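S12 family peptidase (Streptomyces sp. 82F2, PDB 3WWX) probably hydrolyses amide bonds with selectivity for D-configured substrates, as a serine amidohydrolase of the beta-lactamase-like S12 peptidase family. Local coordinates at residues 23-28 against 39-45; 209-213 against 224-228; 305-311 against 323-329. All coordinates share one frame. Numbering follows the deposited sequence.

Contact 1. Residues 23-28 against 39-45; sequences PGAVAQ and TAGERGG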
loop_
_atom_site.group_PDB
_atom_site.type_symbol
_atom_site.label_atom_id
_atom_site.label_comp_id
_atom_site.label_asym_id
_atom_site.label_seq_id
_atom_site.Cartn_x
_atom_site.Cartn_y
_atom_site.Cartn_z
ATOM N N PRO A 23 -2.951 18.544 -9.427
ATOM C CA PRO A 23 -2.588 18.942 -10.797
ATOM C C PRO A 23 -3.053 17.980 -11.887
ATOM O O PRO A 23 -3.465 18.414 -12.961
ATOM C CB PRO A 23 -1.052 19.036 -10.731
ATOM C CG PRO A 23 -0.789 19.444 -9.308
ATOM C CD PRO A 23 -1.793 18.612 -8.522
ATOM N N GLY A 24 -2.990 16.677 -11.626
ATOM C CA GLY A 24 -3.416 15.692 -12.587
ATOM C C GLY A 24 -3.922 14.433 -11.900
ATOM O O GLY A 24 -3.239 13.871 -11.034
ATOM N N ALA A 25 -5.120 14.001 -12.289
ATOM C CA ALA A 25 -5.780 12.834 -11.725
ATOM C C ALA A 25 -6.013 11.810 -12.818
ATOM O O ALA A 25 -6.370 12.147 -13.944
ATOM C CB ALA A 25 -7.107 13.244 -11.101
ATOM N N VAL A 26 -5.803 10.540 -12.495
ATOM C CA VAL A 26 -6.067 9.449 -13.429
ATOM C C VAL A 26 -6.766 8.306 -12.711
ATOM O O VAL A 26 -6.498 8.044 -11.532
ATOM C CB VAL A 26 -4.754 8.922 -14.083
ATOM C CG1 VAL A 26 -3.718 8.534 -13.024
ATOM C CG2 VAL A 26 -5.014 7.763 -15.029
ATOM N N ALA A 27 -7.667 7.626 -13.417
ATOM C CA ALA A 27 -8.252 6.382 -12.924
ATOM C C ALA A 27 -8.591 5.496 -14.093
ATOM O O ALA A 27 -8.767 5.964 -15.228
ATOM C CB ALA A 27 -9.495 6.640 -12.074
ATOM N N GLN A 28 -8.601 4.199 -13.821
ATOM C CA GLN A 28 -9.158 3.225 -14.735
ATOM C C GLN A 28 -10.095 2.337 -13.957
ATOM O O GLN A 28 -9.926 2.146 -12.755
ATOM C CB GLN A 28 -8.077 2.380 -15.389
ATOM C CG GLN A 28 -7.169 3.141 -16.340
ATOM C CD GLN A 28 -6.092 2.254 -16.941
ATOM O OE1 GLN A 28 -6.265 1.033 -17.041
ATOM N NE2 GLN A 28 -4.971 2.848 -17.342
ATOM N N THR A 39 -8.990 10.773 -17.232
ATOM C CA THR A 39 -8.028 11.728 -16.713
ATOM C C THR A 39 -8.683 13.074 -16.513
ATOM O O THR A 39 -9.658 13.401 -17.211
ATOM C CB THR A 39 -6.835 11.927 -17.672
ATOM O OG1 THR A 39 -7.323 12.293 -18.970
ATOM C CG2 THR A 39 -6.019 10.661 -17.799
ATOM N N ALA A 40 -8.138 13.854 -15.593
ATOM C CA ALA A 40 -8.486 15.262 -15.446
ATOM C C ALA A 40 -7.223 16.046 -15.115
ATOM O O ALA A 40 -6.254 15.499 -14.562
ATOM C CB ALA A 40 -9.537 15.459 -14.386
ATOM N N GLY A 41 -7.216 17.335 -15.451
ATOM C CA GLY A 41 -6.024 18.141 -15.286
ATOM C C GLY A 41 -4.944 17.715 -16.256
ATOM O O GLY A 41 -5.211 17.275 -17.376
ATOM N N GLU A 42 -3.697 17.805 -15.807
ATOM C CA GLU A 42 -2.553 17.437 -16.613
ATOM C C GLU A 42 -2.084 16.030 -16.252
ATOM O O GLU A 42 -1.348 15.826 -15.289
ATOM C CB GLU A 42 -1.432 18.461 -16.428
ATOM C CG GLU A 42 -1.743 19.819 -17.077
ATOM C CD GLU A 42 -1.932 19.710 -18.580
ATOM O OE1 GLU A 42 -0.963 19.312 -19.266
ATOM O OE2 GLU A 42 -3.059 19.999 -19.068
ATOM N N ARG A 43 -2.523 15.062 -17.042
ATOM C CA ARG A 43 -2.316 13.666 -16.690
ATOM C C ARG A 43 -2.594 12.774 -17.868
ATOM O O ARG A 43 -3.476 13.092 -18.690
ATOM C CB ARG A 43 -3.236 13.281 -15.532
ATOM C CG ARG A 43 -2.685 12.153 -14.679
ATOM C CD ARG A 43 -1.491 12.613 -13.836
ATOM N NE ARG A 43 -0.720 11.439 -13.376
ATOM C CZ ARG A 43 -0.862 10.841 -12.193
ATOM N NH1 ARG A 43 -1.706 11.286 -11.291
ATOM N NH2 ARG A 43 -0.132 9.765 -11.906
ATOM N N GLY A 44 -1.856 11.671 -17.964
ATOM C CA GLY A 44 -2.067 10.654 -18.984
ATOM C C GLY A 44 -2.718 9.402 -18.404
ATOM O O GLY A 44 -2.449 9.025 -17.261
ATOM N N GLY A 45 -3.569 8.752 -19.184
ATOM C CA GLY A 45 -4.354 7.644 -18.660
ATOM C C GLY A 45 -3.521 6.429 -18.300
ATOM O O GLY A 45 -3.929 5.639 -17.460
#
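Five hydrogen bonds hold this antiparallel beta hairpin, the N-terminal pair of strands in the main sheet of the beta-lactamase fold. Ala25 and Ala40 form the hydrogen-bonded pair, Ala25 N to Ala40 O at 2.9 Å and Ala40 N to Ala25 O at 3.0 Å, and Glu42 N reaches Pro23 O at 2.9 Å as the second strand gives out. Past Gly41 the chain folds back over the first strand. Gly41 has positive phi, and a CB there would collide with Pro23 O; one on Gly24 would hit Glu42 O and Arg43 CD. Arg43 lies across the strand: NH1 donates to Gly24 O (3.0 Å), NE forms a salt bridge with Asp47, and Val26 CG1 covers one guanidinium face. Gln28, whose OE1 is hydrogen-bonded to Arg35, donates from NE2 to Gly45 O at 3.0 Å. On the other face, Ala40 packs against helix 8-19. Val26 CG2 lies 4.1 Å from Thr39 CG2 of the paired strand and 3.4 Å from Gly45 O of the returning chain.

Contact 2. Residues 209-213 against 224-228; sequences SPAYS and HDVST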
loop_
_atom_site.group_PDB
_atom_site.type_symbol
_atom_site.label_atom_id
_atom_site.label_comp_id
_atom_site.label_asym_id
_atom_site.label_seq_id
_atom_site.Cartn_x
_atom_site.Cartn_y
_atom_site.Cartn_z
ATOM N N SER A 209 3.501 11.572 -15.127
ATOM C CA SER A 209 3.459 12.989 -14.874
ATOM C C SER A 209 4.279 13.266 -13.617
ATOM O O SER A 209 4.597 12.346 -12.867
ATOM C CB SER A 209 2.005 13.420 -14.666
ATOM O OG SER A 209 1.261 13.276 -15.872
ATOM N N PRO A 210 4.582 14.537 -13.349
ATOM C CA PRO A 210 5.313 14.847 -12.120
ATOM C C PRO A 210 4.490 14.519 -10.874
ATOM O O PRO A 210 3.265 14.350 -10.953
ATOM C CB PRO A 210 5.546 16.359 -12.212
ATOM C CG PRO A 210 5.394 16.699 -13.659
ATOM C CD PRO A 210 4.348 15.744 -14.161
ATOM N N ALA A 211 5.157 14.444 -9.727
ATOM C CA ALA A 211 4.512 14.246 -8.441
ATOM C C ALA A 211 4.843 15.439 -7.563
ATOM O O ALA A 211 5.986 15.876 -7.531
ATOM C CB ALA A 211 5.029 12.964 -7.802
ATOM N N TYR A 212 3.841 15.967 -6.857
ATOM C CA TYR A 212 3.983 17.215 -6.133
ATOM C C TYR A 212 3.624 17.074 -4.660
ATOM O O TYR A 212 2.647 16.389 -4.301
ATOM C CB TYR A 212 3.079 18.289 -6.736
ATOM C CG TYR A 212 3.334 18.593 -8.193
ATOM C CD1 TYR A 212 4.364 19.459 -8.567
ATOM C CD2 TYR A 212 2.547 18.040 -9.192
ATOM C CE1 TYR A 212 4.585 19.753 -9.901
ATOM C CE2 TYR A 212 2.759 18.327 -10.527
ATOM C CZ TYR A 212 3.782 19.192 -10.875
ATOM O OH TYR A 212 3.991 19.503 -12.200
ATOM N N SER A 213 4.387 17.763 -3.802
ATOM C CA SER A 213 4.169 17.759 -2.367
ATOM C C SER A 213 4.488 19.101 -1.744
ATOM O O SER A 213 5.299 19.856 -2.274
ATOM C CB SER A 213 5.070 16.700 -1.718
ATOM O OG SER A 213 4.845 16.578 -0.326
ATOM N N HIS A 224 6.674 21.356 -4.134
ATOM C CA HIS A 224 7.917 20.759 -4.600
ATOM C C HIS A 224 7.617 19.655 -5.572
ATOM O O HIS A 224 6.657 18.891 -5.382
ATOM C CB HIS A 224 8.674 20.133 -3.427
ATOM C CG HIS A 224 8.923 21.081 -2.302
ATOM N ND1 HIS A 224 10.092 21.805 -2.175
ATOM C CD2 HIS A 224 8.143 21.432 -1.255
ATOM C CE1 HIS A 224 10.019 22.558 -1.095
ATOM N NE2 HIS A 224 8.848 22.352 -0.519
ATOM N N ASP A 225 8.444 19.556 -6.601
ATOM C CA ASP A 225 8.455 18.392 -7.473
ATOM C C ASP A 225 9.235 17.287 -6.788
ATOM O O ASP A 225 10.469 17.347 -6.655
ATOM C CB ASP A 225 9.105 18.741 -8.808
ATOM C CG ASP A 225 9.026 17.626 -9.801
ATOM O OD1 ASP A 225 9.129 16.445 -9.393
ATOM O OD2 ASP A 225 8.839 17.934 -11.013
ATOM N N VAL A 226 8.498 16.271 -6.353
ATOM C CA VAL A 226 9.047 15.167 -5.589
ATOM C C VAL A 226 9.039 13.866 -6.389
ATOM O O VAL A 226 9.055 12.770 -5.823
ATOM C CB VAL A 226 8.319 14.992 -4.229
ATOM C CG1 VAL A 226 8.474 16.216 -3.386
ATOM C CG2 VAL A 226 6.843 14.662 -4.413
ATOM N N SER A 227 9.052 13.986 -7.710
ATOM C CA SER A 227 8.955 12.810 -8.567
ATOM C C SER A 227 10.030 11.783 -8.253
ATOM O O SER A 227 9.744 10.584 -8.183
ATOM C CB SER A 227 9.021 13.215 -10.042
ATOM O OG SER A 227 8.023 14.182 -10.367
ATOM N N THR A 228 11.264 12.246 -8.084
ATOM C CA THR A 228 12.386 11.353 -7.844
ATOM C C THR A 228 12.761 11.281 -6.363
ATOM O O THR A 228 12.890 12.289 -5.689
ATOM C CB THR A 228 13.615 11.774 -8.653
ATOM O OG1 THR A 228 13.965 13.126 -8.330
ATOM C CG2 THR A 228 13.326 11.671 -10.138
#
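Val226 lays its CG2 methyl against Ala211 and Ser213, 4.2 Å from Ala211 CB and 3.8 Å from Ser213 CB, and so packs on the Ser213 side of a small two-stranded antiparallel beta hairpin that borders the diamine pocket. The strands themselves are very short. Ser213 and His224 make the hydrogen-bonded pair, with Ser213 N to His224 O at 3.0 Å and His224 N to Ser213 O at 2.8 Å; Tyr212 and Asp225 follow as the non-hydrogen-bonded pair, where Tyr212 CA comes within 3.2 Å of His224 O in a CA-H...O contact. One further backbone bond, Val226 N to Ala211 O at 2.8 Å, carries the pairing on. Beyond it the second segment turns, and a side chain takes over from the backbone: Ser227 OG accepts from Ala211 N at 2.9 Å. That hydroxyl is held in place because it donates to Asp225 OD1, which also accepts from Ser227 N in an Asx turn. The Ser213 side chain is about 4 Å from the bound octane 1,8-diamine, and its OG is hydrogen-bonded to Asp329, another residue of the pocket. Phe126 backs Val226 from helix 126-129. At the outer end Pro210 CB rests 3.8 Å from Asp225 OD2, and Pro210 CA lies 3.3 Å from Ser227 OG.

Contact 3. Residues 305-311 against 323-329; sequences IHGSSSL and AGNFNAD. With DIA (octane 1,8-diamine), chain B.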
loop_
_atom_site.group_PDB
_atom_site.type_symbol
_atom_site.label_atom_id
_atom_site.label_comp_id
_atom_site.label_asym_id
_atom_site.label_seq_id
_atom_site.Cartn_x
_atom_site.Cartn_y
_atom_site.Cartn_z
ATOM N N ILE A 305 2.524 8.152 -0.583
ATOM C CA ILE A 305 3.942 8.399 -0.530
ATOM C C ILE A 305 4.098 9.784 -1.192
ATOM O O ILE A 305 3.128 10.343 -1.697
ATOM C CB ILE A 305 4.728 7.250 -1.216
ATOM C CG1 ILE A 305 6.234 7.361 -0.982
ATOM C CG2 ILE A 305 4.413 7.207 -2.691
ATOM C CD1 ILE A 305 6.963 6.037 -1.220
ATOM N N HIS A 306 5.286 10.362 -1.159
ATOM C CA HIS A 306 5.475 11.748 -1.607
ATOM C C HIS A 306 4.870 12.024 -2.979
ATOM O O HIS A 306 5.217 11.392 -3.958
ATOM C CB HIS A 306 6.955 12.090 -1.674
ATOM C CG HIS A 306 7.664 11.910 -0.378
ATOM N ND1 HIS A 306 7.754 10.688 0.264
ATOM C CD2 HIS A 306 8.348 12.788 0.385
ATOM C CE1 HIS A 306 8.434 10.835 1.377
ATOM N NE2 HIS A 306 8.825 12.095 1.466
ATOM N N GLY A 307 3.954 12.978 -3.034
ATOM C CA GLY A 307 3.343 13.395 -4.275
ATOM C C GLY A 307 2.447 12.380 -4.946
ATOM O O GLY A 307 2.193 12.508 -6.148
ATOM N N SER A 308 1.970 11.405 -4.188
ATOM C CA SER A 308 1.252 10.303 -4.800
ATOM C C SER A 308 0.223 9.693 -3.861
ATOM O O SER A 308 0.570 9.014 -2.895
ATOM C CB SER A 308 2.226 9.233 -5.267
ATOM O OG SER A 308 1.513 8.280 -6.050
ATOM N N SER A 309 -1.043 9.951 -4.160
ATOM C CA SER A 309 -2.174 9.379 -3.414
ATOM C C SER A 309 -2.866 8.405 -4.351
ATOM O O SER A 309 -3.423 8.823 -5.361
ATOM C CB SER A 309 -3.136 10.464 -2.969
ATOM O OG SER A 309 -4.180 9.913 -2.181
ATOM N N SER A 310 -2.796 7.112 -4.023
ATOM C CA SER A 310 -3.263 6.053 -4.903
ATOM C C SER A 310 -4.440 5.331 -4.291
ATOM O O SER A 310 -4.607 5.292 -3.069
ATOM C CB SER A 310 -2.146 5.039 -5.160
ATOM O OG SER A 310 -1.029 5.671 -5.758
ATOM N N LEU A 311 -5.275 4.787 -5.170
ATOM C CA LEU A 311 -6.412 3.995 -4.739
ATOM C C LEU A 311 -6.503 2.756 -5.633
ATOM O O LEU A 311 -6.110 2.765 -6.798
ATOM C CB LEU A 311 -7.709 4.828 -4.753
ATOM C CG LEU A 311 -8.119 5.370 -6.105
ATOM C CD1 LEU A 311 -9.116 4.424 -6.781
ATOM C CD2 LEU A 311 -8.720 6.778 -5.965
ATOM N N ALA A 323 -8.754 1.589 -10.128
ATOM C CA ALA A 323 -7.466 2.030 -9.565
ATOM C C ALA A 323 -7.178 3.407 -10.092
ATOM O O ALA A 323 -7.626 3.772 -11.172
ATOM C CB ALA A 323 -6.340 1.067 -9.931
ATOM N N GLY A 324 -6.434 4.194 -9.334
ATOM C CA GLY A 324 -6.111 5.534 -9.796
ATOM C C GLY A 324 -5.137 6.257 -8.904
ATOM O O GLY A 324 -4.681 5.730 -7.893
ATOM N N ASN A 325 -4.870 7.509 -9.264
ATOM C CA ASN A 325 -3.813 8.281 -8.620
ATOM C C ASN A 325 -4.049 9.776 -8.726
ATOM O O ASN A 325 -4.471 10.274 -9.788
ATOM C CB ASN A 325 -2.455 7.929 -9.249
ATOM C CG ASN A 325 -1.289 8.627 -8.555
ATOM O OD1 ASN A 325 -0.742 9.619 -9.047
ATOM N ND2 ASN A 325 -0.903 8.119 -7.393
ATOM N N PHE A 326 -3.733 10.474 -7.642
ATOM C CA PHE A 326 -3.599 11.925 -7.634
ATOM C C PHE A 326 -2.128 12.251 -7.448
ATOM O O PHE A 326 -1.470 11.667 -6.583
ATOM C CB PHE A 326 -4.351 12.537 -6.446
ATOM C CG PHE A 326 -5.828 12.213 -6.387
ATOM C CD1 PHE A 326 -6.571 12.014 -7.534
ATOM C CD2 PHE A 326 -6.460 12.163 -5.168
ATOM C CE1 PHE A 326 -7.928 11.742 -7.460
ATOM C CE2 PHE A 326 -7.832 11.897 -5.078
ATOM C CZ PHE A 326 -8.553 11.692 -6.233
ATOM N N ASN A 327 -1.613 13.237 -8.194
ATOM C CA ASN A 327 -0.196 13.626 -8.090
ATOM C C ASN A 327 0.020 14.849 -7.191
ATOM O O ASN A 327 1.004 15.588 -7.343
ATOM C CB ASN A 327 0.431 13.824 -9.464
ATOM C CG ASN A 327 -0.152 14.992 -10.212
ATOM O OD1 ASN A 327 -1.146 15.586 -9.790
ATOM N ND2 ASN A 327 0.490 15.346 -11.323
ATOM N N ALA A 328 -0.893 15.054 -6.252
ATOM C CA ALA A 328 -0.655 15.960 -5.126
ATOM C C ALA A 328 -0.996 15.171 -3.893
ATOM O O ALA A 328 -1.974 14.412 -3.880
ATOM C CB ALA A 328 -1.521 17.187 -5.216
ATOM N N ASP A 329 -0.225 15.350 -2.840
ATOM C CA ASP A 329 -0.492 14.602 -1.620
ATOM C C ASP A 329 -1.226 15.427 -0.569
ATOM O O ASP A 329 -1.418 14.952 0.552
ATOM C CB ASP A 329 0.785 13.983 -1.060
ATOM C CG ASP A 329 1.877 14.999 -0.808
ATOM O OD1 ASP A 329 1.586 16.208 -0.687
ATOM O OD2 ASP A 329 3.045 14.575 -0.722
HETATM N N1 DIA B . 5.116 15.391 3.598
HETATM C C1 DIA B . 5.949 14.610 2.743
HETATM C C2 DIA B . 5.269 13.613 1.828
HETATM C C3 DIA B . 4.031 12.991 2.384
HETATM C C4 DIA B . 4.044 11.493 2.606
HETATM C C5 DIA B . 2.956 10.787 1.841
HETATM C C6 DIA B . 1.580 11.380 2.024
HETATM C C7 DIA B . 0.582 10.741 1.112
HETATM C C8 DIA B . -0.789 11.216 1.507
HETATM N N8 DIA B . -1.660 11.035 0.399
HETATM O O HOH W 1 1.763 10.717 -8.321
#
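One amide nitrogen, Asn325 ND2, donates to two serine hydroxyls across this antiparallel hairpin, Ser308 OG at 2.8 Å and Ser310 OG at 2.9 Å; Ser308 OG is also hydrogen-bonded to Arg50 O. A single water bridges the segments, 2.8 Å from both Asn325 OD1 and Gly307 O. The backbone pairs regularly: Ser309 N to Phe326 O (3.0 Å) with Phe326 N to Ser309 O (2.8 Å), then Leu311 N to Gly324 O and Gly324 N to Leu311 O, both 2.9 Å. A type II turn from Ile305 to Ser308 leads into the first strand, and Gly307 N donates to Asp329 OD2 (3.0 Å), which is also hydrogen-bonded to Ser213 OG. His306, whose NE2 is hydrogen-bonded to Val121 O, offers a ring face to the diamine; His306 CD2 and Asp329 OD2 each lie 3.5 Å from DIA C2. Within the main sheet the hairpin lies between strands 24-31 and 297-305, with helix 334-343 against Leu311 and Phe326 and strand 49-50 against Ser308, Ser310 and Asn325.

From the N terminus, contact 1 closes first, a short hairpin loop joining strands 24-31 and 36-41 at one edge of the main sheet. Contact 2 closes a second loop much later, and contact 3 a third near the C terminus; the three follow in series, none nested or crossed. In space they converge. Strand 320-326 of contact 3 runs beside strand 24-31 of contact 1, so the chain's early and late parts share one sheet. Asn327 bridges all three: OD1 is hydrogen-bonded to Gly24 N, ND2 is hydrogen-bonded to Pro210 O, and Asn327 O probably accepts from Tyr212 N. Contact 2 thus attaches to the sheet end, and Ser213 and Asp329 meet at the diamine pocket.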